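Local coordinates for protein Co-type Nitrile Hydratase beta subunit (Pseudomonas putida, PDB 3QYH) that probably pairs with the alpha subunit as a cobalt-type nitrile hydratase, which converts nitriles to the corresponding amides by adding water, at residues N2-T7 with A61-G66; P23-D28 with T32-L37; N43-L48 with K83-A88; R52-R57 with L73-N78. All coordinates share one frame; numbering follows the deposited sequence.

Contact 1: residues N2-T7 with A61-G66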
loop_
_atom_site.group_PDB
_atom_site.type_symbol
_atom_site.label_atom_id
_atom_site.label_comp_id
_atom_site.label_asym_id
_atom_site.label_seq_id
_atom_site.Cartn_x
_atom_site.Cartn_y
_atom_site.Cartn_z
ATOM N N ASN B 2 8.123 16.519 5.909
ATOM C CA ASN B 2 7.466 17.180 4.774
ATOM C C ASN B 2 8.253 16.995 3.494
ATOM O O ASN B 2 8.778 17.958 2.932
ATOM C CB ASN B 2 7.266 18.666 5.050
ATOM C CG ASN B 2 6.327 18.928 6.209
ATOM O OD1 ASN B 2 5.653 18.015 6.708
ATOM N ND2 ASN B 2 6.267 20.184 6.643
ATOM N N GLY B 3 8.345 15.749 3.045
ATOM C CA GLY B 3 9.225 15.411 1.943
ATOM C C GLY B 3 8.455 15.191 0.666
ATOM O O GLY B 3 7.234 15.266 0.652
ATOM N N ILE B 4 9.186 14.907 -0.405
ATOM C CA ILE B 4 8.623 14.732 -1.733
ATOM C C ILE B 4 7.676 13.501 -1.833
ATOM O O ILE B 4 6.850 13.449 -2.731
ATOM C CB ILE B 4 9.761 14.598 -2.762
ATOM C CG1 ILE B 4 9.233 14.672 -4.194
ATOM C CG2 ILE B 4 10.515 13.310 -2.552
ATOM C CD1 ILE B 4 8.893 16.038 -4.615
ATOM N N HIS B 5 7.805 12.541 -0.915
ATOM C CA HIS B 5 6.929 11.348 -0.869
ATOM C C HIS B 5 5.494 11.709 -0.496
ATOM O O HIS B 5 4.570 10.941 -0.756
ATOM C CB HIS B 5 7.423 10.339 0.181
ATOM C CG HIS B 5 7.076 10.723 1.585
ATOM N ND1 HIS B 5 7.831 11.613 2.321
ATOM C CD2 HIS B 5 6.048 10.347 2.386
ATOM C CE1 HIS B 5 7.277 11.774 3.512
ATOM N NE2 HIS B 5 6.194 11.019 3.576
ATOM N N ASP B 6 5.308 12.840 0.173
ATOM C CA ASP B 6 3.969 13.245 0.606
ATOM C C ASP B 6 3.282 13.945 -0.581
ATOM O O ASP B 6 3.266 15.175 -0.667
ATOM C CB ASP B 6 4.078 14.145 1.846
ATOM C CG ASP B 6 2.725 14.468 2.486
ATOM O OD1 ASP B 6 1.682 14.267 1.826
ATOM O OD2 ASP B 6 2.718 14.968 3.648
ATOM N N THR B 7 2.729 13.146 -1.501
ATOM C CA THR B 7 2.333 13.639 -2.813
ATOM C C THR B 7 0.938 14.258 -2.891
ATOM O O THR B 7 0.634 14.973 -3.845
ATOM C CB THR B 7 2.345 12.513 -3.868
ATOM O OG1 THR B 7 1.366 11.522 -3.520
ATOM C CG2 THR B 7 3.731 11.883 -3.996
ATOM N N ALA B 61 15.357 14.261 -5.784
ATOM C CA ALA B 61 15.480 13.923 -7.196
ATOM C C ALA B 61 15.645 12.405 -7.366
ATOM O O ALA B 61 15.111 11.809 -8.295
ATOM C CB ALA B 61 16.646 14.677 -7.839
ATOM N N HIS B 62 16.405 11.793 -6.463
ATOM C CA HIS B 62 16.607 10.348 -6.505
ATOM C C HIS B 62 15.257 9.622 -6.391
ATOM O O HIS B 62 14.970 8.694 -7.146
ATOM C CB HIS B 62 17.523 9.902 -5.363
ATOM C CG HIS B 62 18.942 10.368 -5.492
ATOM N ND1 HIS B 62 19.682 11.199 -4.718
ATOM C CD2 HIS B 62 19.780 9.938 -6.497
ATOM C CE1 HIS B 62 20.936 11.267 -5.278
ATOM N NE2 HIS B 62 20.968 10.499 -6.352
ATOM N N TYR B 63 14.447 10.053 -5.428
ATOM C CA TYR B 63 13.113 9.495 -5.211
ATOM C C TYR B 63 12.266 9.605 -6.467
ATOM O O TYR B 63 11.597 8.641 -6.862
ATOM C CB TYR B 63 12.415 10.218 -4.038
ATOM C CG TYR B 63 11.021 9.686 -3.696
ATOM C CD1 TYR B 63 9.864 10.256 -4.259
ATOM C CD2 TYR B 63 10.861 8.635 -2.801
ATOM C CE1 TYR B 63 8.592 9.776 -3.935
ATOM C CE2 TYR B 63 9.583 8.143 -2.471
ATOM C CZ TYR B 63 8.461 8.706 -3.041
ATOM O OH TYR B 63 7.215 8.211 -2.691
ATOM N N LEU B 64 12.302 10.764 -7.117
ATOM C CA LEU B 64 11.504 10.964 -8.326
ATOM C C LEU B 64 12.003 10.113 -9.491
ATOM O O LEU B 64 11.212 9.476 -10.166
ATOM C CB LEU B 64 11.457 12.449 -8.724
ATOM C CG LEU B 64 10.623 13.325 -7.786
ATOM C CD1 LEU B 64 10.822 14.806 -8.087
ATOM C CD2 LEU B 64 9.155 12.964 -7.839
ATOM N N GLU B 65 13.311 10.117 -9.733
ATOM C CA GLU B 65 13.863 9.456 -10.914
ATOM C C GLU B 65 13.874 7.942 -10.736
ATOM O O GLU B 65 13.793 7.218 -11.698
ATOM C CB GLU B 65 15.318 9.913 -11.166
ATOM C CG GLU B 65 15.511 11.418 -11.362
ATOM C CD GLU B 65 15.561 11.830 -12.820
ATOM O OE1 GLU B 65 16.642 12.297 -13.250
ATOM O OE2 GLU B 65 14.534 11.693 -13.535
ATOM N N GLY B 66 14.020 7.469 -9.508
ATOM C CA GLY B 66 14.154 6.034 -9.282
ATOM C C GLY B 66 12.864 5.271 -9.597
ATOM O O GLY B 66 11.778 5.705 -9.219
#
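Ile4 and His5 meet Tyr63 and Leu64 of helix 60-65 through apolar contacts in the first place. The branch methyl CG2 of Ile4 comes at the Tyr63 ring obliquely, 3.6 Å from CD1, and also lies against CG and CB. The other branch of the isoleucine serves Leu64: Ile4 CG1 is 4.0 Å from Leu64 CD2, the two side chains crossing at about a right angle. With CG1 anti to the backbone N (chi1 -169°), Ile4 can offer one branch to each partner, which suits a beta-branched residue to this place.

A second kind of contact is made by the backbone and CB of His5. His5 N lies over one face of the tyrosine, and His5 CA is 3.7 Å from Tyr63 CZ, while His5 CB rests 3.6 Å from Tyr63 OH. The imidazole itself leads away from the helix, with Asp6 CB over the centre of one of its faces.

Polar bonds do not cross between the segments. Asp6 N donates to Gly3 O at 3.1 Å, closing a type I beta turn that puts Ile4 and His5 at its two central positions. Tyr63 OH is hydrogen-bonded to a basic side chain of the other protein chain, so the ring has Ile4 and the His5 backbone against it and a polar bond at its hydroxyl.

The arrangement packs a beta turn near the N terminus on a short helix at the subunit interface, with the side chain of Tyr63 about 8 Å from the bound cobalt(III) ion, in the surroundings of the metal site.

Contact 2: residues P23-D28 with T32-L37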
loop_
_atom_site.group_PDB
_atom_site.type_symbol
_atom_site.label_atom_id
_atom_site.label_comp_id
_atom_site.label_asym_id
_atom_site.label_seq_id
_atom_site.Cartn_x
_atom_site.Cartn_y
_atom_site.Cartn_z
ATOM N N PRO B 23 3.643 -7.062 -16.560
ATOM C CA PRO B 23 3.987 -8.238 -15.739
ATOM C C PRO B 23 4.218 -7.843 -14.279
ATOM O O PRO B 23 4.422 -6.663 -13.999
ATOM C CB PRO B 23 5.310 -8.720 -16.331
ATOM C CG PRO B 23 5.875 -7.536 -17.099
ATOM C CD PRO B 23 4.799 -6.498 -17.268
ATOM N N VAL B 24 4.191 -8.811 -13.369
ATOM C CA VAL B 24 4.444 -8.542 -11.947
ATOM C C VAL B 24 5.819 -7.944 -11.795
ATOM O O VAL B 24 5.991 -6.917 -11.133
ATOM C CB VAL B 24 4.349 -9.842 -11.097
ATOM C CG1 VAL B 24 4.805 -9.604 -9.657
ATOM C CG2 VAL B 24 2.922 -10.392 -11.139
ATOM N N PHE B 25 6.795 -8.583 -12.427
ATOM C CA PHE B 25 8.167 -8.061 -12.433
ATOM C C PHE B 25 8.605 -7.707 -13.850
ATOM O O PHE B 25 8.634 -8.563 -14.729
ATOM C CB PHE B 25 9.114 -9.095 -11.829
ATOM C CG PHE B 25 8.827 -9.399 -10.394
ATOM C CD1 PHE B 25 8.324 -10.635 -10.020
ATOM C CD2 PHE B 25 9.057 -8.438 -9.409
ATOM C CE1 PHE B 25 8.067 -10.925 -8.667
ATOM C CE2 PHE B 25 8.781 -8.713 -8.065
ATOM C CZ PHE B 25 8.300 -9.961 -7.695
ATOM N N ARG B 26 8.960 -6.444 -14.068
ATOM C CA ARG B 26 9.327 -6.000 -15.397
ATOM C C ARG B 26 10.799 -6.224 -15.725
ATOM O O ARG B 26 11.163 -6.218 -16.890
ATOM C CB ARG B 26 8.888 -4.530 -15.593
ATOM C CG ARG B 26 7.359 -4.330 -15.344
ATOM C CD ARG B 26 6.919 -2.850 -15.287
ATOM N NE ARG B 26 7.287 -2.140 -16.497
ATOM C CZ ARG B 26 8.196 -1.173 -16.644
ATOM N NH1 ARG B 26 8.893 -0.656 -15.633
ATOM N NH2 ARG B 26 8.373 -0.704 -17.867
ATOM N N TYR B 27 11.636 -6.424 -14.707
ATOM C CA TYR B 27 13.037 -6.774 -14.923
ATOM C C TYR B 27 13.425 -7.871 -13.936
ATOM O O TYR B 27 12.839 -7.957 -12.840
ATOM C CB TYR B 27 13.971 -5.559 -14.734
ATOM C CG TYR B 27 13.593 -4.323 -15.519
ATOM C CD1 TYR B 27 12.842 -3.308 -14.930
ATOM C CD2 TYR B 27 13.983 -4.162 -16.851
ATOM C CE1 TYR B 27 12.486 -2.161 -15.637
ATOM C CE2 TYR B 27 13.633 -3.009 -17.572
ATOM C CZ TYR B 27 12.877 -2.023 -16.956
ATOM O OH TYR B 27 12.518 -0.886 -17.644
ATOM N N ASP B 28 14.400 -8.700 -14.310
ATOM C CA ASP B 28 14.895 -9.757 -13.407
ATOM C C ASP B 28 15.442 -9.222 -12.087
ATOM O O ASP B 28 15.191 -9.818 -11.041
ATOM C CB ASP B 28 15.937 -10.640 -14.084
ATOM C CG ASP B 28 15.314 -11.667 -15.019
ATOM O OD1 ASP B 28 14.064 -11.801 -15.030
ATOM O OD2 ASP B 28 16.075 -12.343 -15.744
ATOM N N THR B 32 14.881 -10.043 -7.327
ATOM C CA THR B 32 15.855 -10.075 -6.237
ATOM C C THR B 32 15.548 -9.015 -5.186
ATOM O O THR B 32 15.499 -9.307 -3.972
ATOM C CB THR B 32 17.273 -9.826 -6.799
ATOM O OG1 THR B 32 17.534 -10.788 -7.828
ATOM C CG2 THR B 32 18.332 -9.927 -5.699
ATOM N N VAL B 33 15.357 -7.773 -5.627
ATOM C CA VAL B 33 15.104 -6.688 -4.677
ATOM C C VAL B 33 13.806 -6.934 -3.892
ATOM O O VAL B 33 13.746 -6.807 -2.665
ATOM C CB VAL B 33 15.055 -5.305 -5.387
ATOM C CG1 VAL B 33 14.648 -4.231 -4.389
ATOM C CG2 VAL B 33 16.442 -4.966 -6.000
ATOM N N MET B 34 12.745 -7.296 -4.594
ATOM C CA MET B 34 11.476 -7.523 -3.911
ATOM C C MET B 34 11.613 -8.623 -2.850
ATOM O O MET B 34 11.155 -8.464 -1.724
ATOM C CB MET B 34 10.383 -7.886 -4.920
ATOM C CG MET B 34 9.013 -8.059 -4.294
ATOM S SD MET B 34 8.740 -9.776 -3.720
ATOM C CE MET B 34 7.724 -9.471 -2.291
ATOM N N SER B 35 12.286 -9.722 -3.191
ATOM C CA SER B 35 12.338 -10.867 -2.278
ATOM C C SER B 35 13.258 -10.622 -1.073
ATOM O O SER B 35 13.147 -11.294 -0.050
ATOM C CB SER B 35 12.732 -12.162 -3.010
ATOM O OG SER B 35 14.054 -12.066 -3.487
ATOM N N LEU B 36 14.145 -9.644 -1.184
ATOM C CA LEU B 36 15.014 -9.285 -0.067
ATOM C C LEU B 36 14.240 -8.693 1.103
ATOM O O LEU B 36 14.652 -8.864 2.269
ATOM C CB LEU B 36 16.085 -8.289 -0.517
ATOM C CG LEU B 36 17.244 -8.894 -1.315
ATOM C CD1 LEU B 36 18.201 -7.781 -1.761
ATOM C CD2 LEU B 36 17.975 -9.956 -0.492
ATOM N N LEU B 37 13.124 -8.009 0.829
ATOM C CA LEU B 37 12.416 -7.331 1.912
ATOM C C LEU B 37 11.899 -8.279 2.996
ATOM O O LEU B 37 12.172 -8.076 4.174
ATOM C CB LEU B 37 11.258 -6.487 1.391
ATOM C CG LEU B 37 10.810 -5.237 2.139
ATOM C CD1 LEU B 37 9.319 -4.899 1.996
ATOM C CD2 LEU B 37 11.412 -4.935 3.537
#
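Phe25 and Met34 carry this contact, with Asp28 adding a smaller share. The phenylalanine points at helix 28-43 and brings the CE2-CZ side of its ring to the methionine: Phe25 CE2 is 3.6 Å from Met34 CB. Met34 CG lies in the ring plane at the edge, 3.8 Å from the same Phe25 CE2. Further out, Met34 SD stands 5.3 Å from the Phe25 ring centroid and 81° off the ring normal, a Met-aromatic contact made at the edge. The methionine chain bends at chi2 (-88°), carrying its sulfur past the ring so that SD comes 4.0 Å from Phe25 CZ before the methyl leads away. A long, flexible, polarisable side chain fits such a place, where it must follow a flat edge. One face of the same ring has Val24 CG1 over it, offset toward the rim.

Asp28 contributes through its backbone: Asp28 O is 3.7 Å from Thr32 N, a contact rather than a hydrogen bond. Its carboxylate is engaged nearby in a salt bridge with Lys31, which suits an acidic residue on the exposed side.

Were Phe25 cut back to an alanine, the flank of Met34 would probably lose its aromatic partner, and a gap would open between the loop and the helix.

The loop before helix 28-43 passes across the start of that helix and sends the Phe25 ring up against its side at Met34. Phe25 also touches Glu30 and Lys31 of its first turn, and an acidic side chain of the other protein chain; Met34 touches Tyr69, so the helix is flanked there by helix 68-82 as well.

Contact 3: residues N43-L48 with K83-A88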
loop_
_atom_site.group_PDB
_atom_site.type_symbol
_atom_site.label_atom_id
_atom_site.label_comp_id
_atom_site.label_asym_id
_atom_site.label_seq_id
_atom_site.Cartn_x
_atom_site.Cartn_y
_atom_site.Cartn_z
ATOM N N ASN B 43 14.614 -11.382 9.590
ATOM C CA ASN B 43 15.785 -11.296 10.457
ATOM C C ASN B 43 15.584 -10.330 11.622
ATOM O O ASN B 43 16.292 -10.391 12.611
ATOM C CB ASN B 43 17.013 -10.797 9.678
ATOM C CG ASN B 43 17.542 -11.807 8.681
ATOM O OD1 ASN B 43 17.251 -12.991 8.766
ATOM N ND2 ASN B 43 18.326 -11.327 7.719
ATOM N N GLY B 44 14.632 -9.413 11.489
ATOM C CA GLY B 44 14.534 -8.317 12.443
ATOM C C GLY B 44 15.625 -7.263 12.231
ATOM O O GLY B 44 16.011 -6.547 13.153
ATOM N N ASN B 45 16.150 -7.152 11.018
ATOM C CA ASN B 45 17.189 -6.155 10.775
ATOM C C ASN B 45 16.672 -4.711 10.871
ATOM O O ASN B 45 17.438 -3.788 11.153
ATOM C CB ASN B 45 17.845 -6.353 9.411
ATOM C CG ASN B 45 18.572 -7.679 9.281
ATOM O OD1 ASN B 45 18.521 -8.293 8.222
ATOM N ND2 ASN B 45 19.298 -8.101 10.339
ATOM N N PHE B 46 15.386 -4.513 10.590
ATOM C CA PHE B 46 14.735 -3.221 10.757
ATOM C C PHE B 46 13.251 -3.520 10.747
ATOM O O PHE B 46 12.863 -4.632 10.402
ATOM C CB PHE B 46 15.125 -2.244 9.634
ATOM C CG PHE B 46 14.992 -2.821 8.232
ATOM C CD1 PHE B 46 13.758 -2.957 7.638
ATOM C CD2 PHE B 46 16.107 -3.244 7.535
ATOM C CE1 PHE B 46 13.632 -3.499 6.344
ATOM C CE2 PHE B 46 16.006 -3.786 6.257
ATOM C CZ PHE B 46 14.762 -3.904 5.649
ATOM N N ASN B 47 12.426 -2.567 11.175
ATOM C CA ASN B 47 10.978 -2.749 11.075
ATOM C C ASN B 47 10.424 -1.967 9.889
ATOM O O ASN B 47 11.157 -1.233 9.237
ATOM C CB ASN B 47 10.265 -2.428 12.400
ATOM C CG ASN B 47 10.337 -0.951 12.782
ATOM O OD1 ASN B 47 10.222 -0.070 11.930
ATOM N ND2 ASN B 47 10.505 -0.677 14.077
ATOM N N LEU B 48 9.140 -2.129 9.599
ATOM C CA LEU B 48 8.573 -1.583 8.386
ATOM C C LEU B 48 8.482 -0.055 8.469
ATOM O O LEU B 48 8.587 0.628 7.462
ATOM C CB LEU B 48 7.182 -2.186 8.141
ATOM C CG LEU B 48 6.573 -1.929 6.770
ATOM C CD1 LEU B 48 7.490 -2.466 5.672
ATOM C CD2 LEU B 48 5.187 -2.583 6.697
ATOM N N LYS B 83 21.788 0.718 10.761
ATOM C CA LYS B 83 21.408 -0.195 11.842
ATOM C C LYS B 83 22.621 -0.995 12.326
ATOM O O LYS B 83 22.521 -1.762 13.259
ATOM C CB LYS B 83 20.313 -1.165 11.401
ATOM C CG LYS B 83 18.991 -0.528 10.986
ATOM C CD LYS B 83 18.282 0.164 12.146
ATOM C CE LYS B 83 17.547 -0.813 13.016
ATOM N NZ LYS B 83 16.947 -0.116 14.185
ATOM N N GLY B 84 23.757 -0.841 11.666
ATOM C CA GLY B 84 24.952 -1.556 12.076
ATOM C C GLY B 84 25.020 -2.995 11.595
ATOM O O GLY B 84 25.867 -3.766 12.032
ATOM N N VAL B 85 24.133 -3.363 10.681
ATOM C CA VAL B 85 24.115 -4.721 10.152
ATOM C C VAL B 85 25.210 -4.921 9.099
ATOM O O VAL B 85 25.818 -5.980 9.018
ATOM C CB VAL B 85 22.733 -5.056 9.565
ATOM C CG1 VAL B 85 22.751 -6.452 8.928
ATOM C CG2 VAL B 85 21.680 -4.960 10.659
ATOM N N LEU B 86 25.460 -3.905 8.282
ATOM C CA LEU B 86 26.533 -3.937 7.289
ATOM C C LEU B 86 27.390 -2.689 7.501
ATOM O O LEU B 86 26.923 -1.737 8.098
ATOM C CB LEU B 86 25.964 -3.874 5.858
ATOM C CG LEU B 86 24.992 -4.951 5.375
ATOM C CD1 LEU B 86 24.554 -4.670 3.911
ATOM C CD2 LEU B 86 25.662 -6.303 5.484
ATOM N N THR B 87 28.622 -2.677 6.990
ATOM C CA THR B 87 29.433 -1.455 7.030
ATOM C C THR B 87 29.380 -0.797 5.680
ATOM O O THR B 87 29.049 -1.439 4.691
ATOM C CB THR B 87 30.933 -1.718 7.347
ATOM O OG1 THR B 87 31.571 -2.347 6.227
ATOM C CG2 THR B 87 31.097 -2.583 8.572
ATOM N N ALA B 88 29.751 0.479 5.634
ATOM C CA ALA B 88 29.773 1.234 4.384
ATOM C C ALA B 88 30.673 0.577 3.341
ATOM O O ALA B 88 30.328 0.515 2.151
ATOM C CB ALA B 88 30.219 2.666 4.633
#
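Asn45 and Val85 form the more enclosed part of this contact. Both methyls of Val85 stand at the Asn45 amide, CG2 being 4.0 Å from ND2, and the two side chains cross at about a right angle. Asn45 OD1 accepts from Asn43 ND2 (3.1 Å, 159° at the hydrogen), a donor tilted 28° from the carbonyl plane. Replacing Asn45 by an alanine is likely to leave Asn43 ND2 without this acceptor and to open a gap beside the methyls of Val85. The next residue, Phe46, is buried, its ring turned away among Leu37, Leu40 and Leu41 of helix 28-43 and Leu79 of helix 68-82.

The solvent side belongs to Lys83, whose aliphatic chain lies against the backbone of Asn45. The approach is shorter here, though at the margin: Lys83 CG is 3.6 Å and Lys83 CE 3.5 Å from Asn45 O, because the chain bends at both chi2 and chi3 and curls past the carbonyl. Phe46 CB is 4.4 Å from Lys83 CE. Toward solvent also lie Gly44 and Gly84, each with the positive phi of a Schellman motif, where glycine suits the backbone.

Across the two loops there is no hydrogen bond. The ammonium group of Lys83 forms a salt bridge with Glu50, and Asn43 also bonds the backbone of the other protein chain; the loops thus meet by van der Waals packing, with a lysine methylene beside a carbonyl oxygen likely to add a slight electrostatic attraction.

Contact 4: residues R52-R57 with L73-N78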
loop_
_atom_site.group_PDB
_atom_site.type_symbol
_atom_site.label_atom_id
_atom_site.label_comp_id
_atom_site.label_asym_id
_atom_site.label_seq_id
_atom_site.Cartn_x
_atom_site.Cartn_y
_atom_site.Cartn_z
ATOM N N ARG B 52 9.969 2.481 5.727
ATOM C CA ARG B 52 9.282 3.592 5.047
ATOM C C ARG B 52 10.044 4.898 5.204
ATOM O O ARG B 52 10.187 5.657 4.248
ATOM C CB ARG B 52 7.863 3.785 5.577
ATOM C CG ARG B 52 6.915 2.623 5.276
ATOM C CD ARG B 52 5.461 3.073 5.414
ATOM N NE ARG B 52 4.532 2.011 5.019
ATOM C CZ ARG B 52 4.025 1.130 5.873
ATOM N NH1 ARG B 52 4.341 1.194 7.164
ATOM N NH2 ARG B 52 3.201 0.192 5.439
ATOM N N HIS B 53 10.527 5.178 6.416
ATOM C CA HIS B 53 11.160 6.467 6.664
ATOM C C HIS B 53 12.531 6.577 5.994
ATOM O O HIS B 53 13.006 7.672 5.704
ATOM C CB HIS B 53 11.269 6.744 8.173
ATOM C CG HIS B 53 11.730 8.134 8.488
ATOM N ND1 HIS B 53 11.132 9.257 7.949
ATOM C CD2 HIS B 53 12.730 8.583 9.287
ATOM C CE1 HIS B 53 11.751 10.336 8.396
ATOM N NE2 HIS B 53 12.716 9.955 9.215
ATOM N N SER B 54 13.176 5.440 5.776
ATOM C CA SER B 54 14.419 5.406 5.026
ATOM C C SER B 54 14.197 5.878 3.596
ATOM O O SER B 54 14.984 6.655 3.067
ATOM C CB SER B 54 15.025 3.991 5.046
ATOM O OG SER B 54 16.168 3.944 4.218
ATOM N N ILE B 55 13.107 5.427 2.979
ATOM C CA ILE B 55 12.745 5.876 1.631
ATOM C C ILE B 55 12.441 7.371 1.646
ATOM O O ILE B 55 12.879 8.109 0.752
ATOM C CB ILE B 55 11.533 5.094 1.097
ATOM C CG1 ILE B 55 11.945 3.653 0.768
ATOM C CG2 ILE B 55 10.946 5.760 -0.161
ATOM C CD1 ILE B 55 10.752 2.732 0.429
ATOM N N GLU B 56 11.715 7.815 2.676
ATOM C CA GLU B 56 11.346 9.231 2.826
ATOM C C GLU B 56 12.579 10.149 2.872
ATOM O O GLU B 56 12.528 11.322 2.464
ATOM C CB GLU B 56 10.490 9.418 4.091
ATOM C CG GLU B 56 9.089 8.791 3.934
ATOM C CD GLU B 56 8.303 8.694 5.237
ATOM O OE1 GLU B 56 8.777 9.196 6.279
ATOM O OE2 GLU B 56 7.196 8.102 5.206
ATOM N N ARG B 57 13.684 9.600 3.360
ATOM C CA ARG B 57 14.903 10.368 3.569
ATOM C C ARG B 57 15.864 10.355 2.386
ATOM O O ARG B 57 16.946 10.931 2.462
ATOM C CB ARG B 57 15.625 9.865 4.829
ATOM C CG ARG B 57 14.879 10.232 6.111
ATOM C CD ARG B 57 15.671 9.810 7.366
ATOM N NE ARG B 57 15.727 8.353 7.570
ATOM C CZ ARG B 57 16.849 7.628 7.548
ATOM N NH1 ARG B 57 18.049 8.202 7.312
ATOM N NH2 ARG B 57 16.787 6.328 7.780
ATOM N N LEU B 73 16.015 -0.812 -3.001
ATOM C CA LEU B 73 17.455 -1.068 -3.069
ATOM C C LEU B 73 18.207 -0.029 -2.236
ATOM O O LEU B 73 19.154 -0.356 -1.518
ATOM C CB LEU B 73 17.947 -1.063 -4.524
ATOM C CG LEU B 73 19.470 -1.113 -4.700
ATOM C CD1 LEU B 73 20.070 -2.370 -4.064
ATOM C CD2 LEU B 73 19.836 -1.030 -6.152
ATOM N N HIS B 74 17.763 1.222 -2.325
ATOM C CA HIS B 74 18.360 2.309 -1.543
ATOM C C HIS B 74 18.260 2.019 -0.062
ATOM O O HIS B 74 19.243 2.192 0.668
ATOM C CB HIS B 74 17.709 3.680 -1.844
ATOM C CG HIS B 74 18.049 4.738 -0.837
ATOM N ND1 HIS B 74 19.079 5.638 -1.023
ATOM C CD2 HIS B 74 17.528 5.007 0.387
ATOM C CE1 HIS B 74 19.160 6.428 0.033
ATOM N NE2 HIS B 74 18.230 6.068 0.902
ATOM N N VAL B 75 17.090 1.570 0.390
ATOM C CA VAL B 75 16.914 1.277 1.807
ATOM C C VAL B 75 17.896 0.193 2.240
ATOM O O VAL B 75 18.552 0.322 3.271
ATOM C CB VAL B 75 15.476 0.814 2.141
ATOM C CG1 VAL B 75 15.352 0.470 3.610
ATOM C CG2 VAL B 75 14.478 1.890 1.764
ATOM N N PHE B 76 18.002 -0.879 1.457
ATOM C CA PHE B 76 18.867 -1.986 1.856
ATOM C C PHE B 76 20.329 -1.510 1.972
ATOM O O PHE B 76 21.043 -1.891 2.893
ATOM C CB PHE B 76 18.736 -3.160 0.880
ATOM C CG PHE B 76 17.316 -3.669 0.727
ATOM C CD1 PHE B 76 16.891 -4.246 -0.472
ATOM C CD2 PHE B 76 16.410 -3.561 1.771
ATOM C CE1 PHE B 76 15.584 -4.722 -0.617
ATOM C CE2 PHE B 76 15.093 -4.022 1.632
ATOM C CZ PHE B 76 14.680 -4.589 0.432
ATOM N N GLU B 77 20.750 -0.657 1.046
ATOM C CA GLU B 77 22.137 -0.186 1.018
ATOM C C GLU B 77 22.471 0.815 2.116
ATOM O O GLU B 77 23.636 0.995 2.449
ATOM C CB GLU B 77 22.481 0.416 -0.341
ATOM C CG GLU B 77 22.554 -0.613 -1.484
ATOM C CD GLU B 77 22.825 0.051 -2.825
ATOM O OE1 GLU B 77 22.506 1.246 -2.955
ATOM O OE2 GLU B 77 23.357 -0.606 -3.742
ATOM N N ASN B 78 21.453 1.464 2.666
ATOM C CA ASN B 78 21.665 2.557 3.596
ATOM C C ASN B 78 21.160 2.272 4.995
ATOM O O ASN B 78 21.904 2.443 5.963
ATOM C CB ASN B 78 21.067 3.846 3.043
ATOM C CG ASN B 78 21.880 4.401 1.890
ATOM O OD1 ASN B 78 22.902 5.048 2.096
ATOM N ND2 ASN B 78 21.451 4.124 0.667
HETATM O O HOH W 1 17.564 7.073 3.361
#
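Val75 reaches from helix 68-82 toward Ser54 and Ile55 of helix 48-56, and each atom of its side chain has a neighbour there. Its CB is 3.8 Å from Ser54 OG. The first methyl, CG1, which lies anti to the backbone N (chi1 178°), settles against the serine, 3.6 Å from Ser54 OG and close to Ser54 CB as well. The second, CG2, is wedged between the two residues: Ser54 OG is again 3.6 Å away, and Ile55 CG1 is modelled at 3.2 Å, so short that the exact closeness is doubtful. A small serine here lets the helices come near: Ser54 CA and Val75 CA are 5.8 Å apart.

Beside this apolar patch a water joins the helices. It donates to Ser54 O at 2.6 Å and binds His74 NE2 at 2.7 Å, in the plane of that ring and at its edge. Asn78 ND2, held by its bond to His74 O (163° at the hydrogen), lies over one face of the imidazole, offset toward the rim.

The short segments cross nearly perpendicularly, at 101°. Their helices form part of the helical N-terminal region near the bound cobalt(III) ion, about 9 Å from the side chain of Ile55. Arg52, on the same helix, donates to a modified side chain of the other protein chain, consistent with the oxidised cysteines of nitrile hydratase active sites.

How the contacts relate
All four contacts are partly buried. Contact 4, a crossing of two helices, lies nearest the chain's centre, and each of the others touches it. Contact 1, next in depth, does so where Tyr63 packs on Ile55, near the cobalt, and His5 on Glu56; contact 3 does so through Phe46 against Phe76. That same Phe76 touches Val33, Leu36 and Leu37, tying in contact 2, whose Leu37 also meets Phe46. Contacts 2 and 3 lie further out, with exposed Asp28 and Lys83 among their touching residues. Contacts 1 and 2 each pair a loop with a helix through an aromatic ring, whereas contact 3 joins two loops through charged or amide groups. Only contact 4 has a water bridge across its segments.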